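Local structure of kojibiose phosphorylase (Gut metagenome, 6W0P) at residues Leu144-Met147 and Glu151-Tyr154. The protein is a kojibiose phosphorylase of glycoside hydrolase family 65, whose members combine a beta-sandwich N-terminal domain with a helical catalytic domain. Residues are numbered along the deposited sequence; the frame is centred on the assembly and turned at random.
Sequences LLDM and ENAY
The phenol hydroxyl of Tyr-154 donates a short hydrogen bond to the carboxylate of Asp-146, with OH and OD2 2.6 Å apart. OD2 lies at the edge of the ring, in its plane, and accepts through its anti lone pair, while the carboxylate is turned 58° from the ring. The same hydroxyl receives a bent N-H from Asn-152, whose ND2 stands 3.1 Å from Tyr-154 OH. Asp-146 CB lies off the ring plane, 3.8 Å from CE2 of Tyr-154, whereas Leu-144 CB comes to the ring edge, 4.1 Å from Tyr-154 CD2. With CG of Tyr-154 anti to its carbonyl carbon (chi1 -46°), the ring runs back past Leu-144 toward the turn and brings its hydroxyl to Asp-146. These residues close a beta hairpin between strands 135-145 and 152-161, neighbours in the large antiparallel sheet of the N-terminal domain. Leu-144 and Tyr-154 form a hydrogen-bonded pair, with Leu-144 N to Tyr-154 O at 3.1 Å and Tyr-154 N to Leu-144 O at 3.0 Å. Past the non-hydrogen-bonded pair Leu-145 and Ala-153, Asp-146 N donates a single further bond to Asn-152 O where the strand gives way to the turn. On the face away from Leu-144 and Tyr-154, Leu-145 CD2 packs 3.7 Å from Ala-153 CB. Farther out, Lys-288 of helix 282-300 forms a salt bridge with Asp-146 OD2 and would favour its charged form, while OD1 accepts the backbone N-H groups of Ser-148 and Asp-149 within the turn. Thr-252 on strand 245-256 hydrogen-bonds Asn-152 OD1, which probably helps to orient the amide whose ND2 reaches the phenol, and Leu-285 and Ala-277 from two helices pack against Tyr-154.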
loop_
_atom_site.group_PDB
_atom_site.type_symbol
_atom_site.label_atom_id
_atom_site.label_comp_id
_atom_site.label_asym_id
_atom_site.label_seq_id
_atom_site.Cartn_x
_atom_site.Cartn_y
_atom_site.Cartn_z
ATOM N N LEU A 144 -20.190 -34.942 -17.409
ATOM C CA LEU A 144 -21.085 -34.762 -16.248
ATOM C C LEU A 144 -20.222 -34.665 -14.987
ATOM O O LEU A 144 -19.248 -35.425 -14.868
ATOM C CB LEU A 144 -21.983 -35.994 -16.099
ATOM C CG LEU A 144 -23.044 -36.265 -17.153
ATOM C CD1 LEU A 144 -23.613 -37.662 -16.935
ATOM C CD2 LEU A 144 -24.174 -35.253 -17.102
ATOM N N LEU A 145 -20.611 -33.808 -14.055
ATOM C CA LEU A 145 -20.259 -33.949 -12.630
ATOM C C LEU A 145 -21.512 -34.472 -11.920
ATOM O O LEU A 145 -22.598 -33.923 -12.162
ATOM C CB LEU A 145 -19.764 -32.604 -12.087
ATOM C CG LEU A 145 -18.600 -31.965 -12.843
ATOM C CD1 LEU A 145 -18.136 -30.694 -12.152
ATOM C CD2 LEU A 145 -17.423 -32.918 -12.982
ATOM N N ASP A 146 -21.382 -35.549 -11.150
ATOM C CA ASP A 146 -22.512 -36.182 -10.413
ATOM C C ASP A 146 -22.994 -35.193 -9.351
ATOM O O ASP A 146 -22.173 -34.801 -8.527
ATOM C CB ASP A 146 -22.085 -37.506 -9.779
ATOM C CG ASP A 146 -23.230 -38.410 -9.362
ATOM O OD1 ASP A 146 -24.215 -37.911 -8.756
ATOM O OD2 ASP A 146 -23.118 -39.628 -9.620
ATOM N N MET A 147 -24.254 -34.779 -9.385
ATOM C CA MET A 147 -24.750 -33.698 -8.484
ATOM C C MET A 147 -25.098 -34.249 -7.100
ATOM O O MET A 147 -25.118 -33.424 -6.187
ATOM C CB MET A 147 -25.978 -32.988 -9.052
ATOM C CG MET A 147 -25.694 -32.336 -10.372
ATOM S SD MET A 147 -24.368 -31.112 -10.328
ATOM C CE MET A 147 -25.162 -29.823 -9.377
ATOM N N GLU A 151 -18.265 -36.730 -5.472
ATOM C CA GLU A 151 -16.888 -37.255 -5.645
ATOM C C GLU A 151 -16.696 -37.765 -7.076
ATOM O O GLU A 151 -15.526 -37.861 -7.491
ATOM C CB GLU A 151 -16.615 -38.377 -4.647
ATOM C CG GLU A 151 -16.888 -37.985 -3.202
ATOM C CD GLU A 151 -18.283 -38.323 -2.689
ATOM O OE1 GLU A 151 -19.202 -38.684 -3.508
ATOM O OE2 GLU A 151 -18.466 -38.206 -1.465
ATOM N N ASN A 152 -17.779 -38.091 -7.793
ATOM C CA ASN A 152 -17.708 -38.705 -9.141
ATOM C C ASN A 152 -17.880 -37.683 -10.265
ATOM O O ASN A 152 -18.706 -36.759 -10.132
ATOM C CB ASN A 152 -18.767 -39.774 -9.349
ATOM C CG ASN A 152 -18.739 -40.828 -8.270
ATOM O OD1 ASN A 152 -17.705 -41.017 -7.633
ATOM N ND2 ASN A 152 -19.859 -41.510 -8.084
ATOM N N ALA A 153 -17.180 -37.954 -11.373
ATOM C CA ALA A 153 -17.260 -37.271 -12.688
ATOM C C ALA A 153 -17.276 -38.341 -13.778
ATOM O O ALA A 153 -16.633 -39.392 -13.601
ATOM C CB ALA A 153 -16.084 -36.338 -12.881
ATOM N N TYR A 154 -17.949 -38.077 -14.882
ATOM C CA TYR A 154 -18.101 -39.045 -15.988
ATOM C C TYR A 154 -17.762 -38.360 -17.306
ATOM O O TYR A 154 -18.093 -37.156 -17.511
ATOM C CB TYR A 154 -19.528 -39.585 -15.994
ATOM C CG TYR A 154 -19.999 -39.987 -14.620
ATOM C CD1 TYR A 154 -19.356 -40.989 -13.918
ATOM C CD2 TYR A 154 -21.081 -39.358 -14.018
ATOM C CE1 TYR A 154 -19.774 -41.356 -12.653
ATOM C CE2 TYR A 154 -21.513 -39.719 -12.755
ATOM C CZ TYR A 154 -20.877 -40.740 -12.077
ATOM O OH TYR A 154 -21.290 -41.074 -10.820
#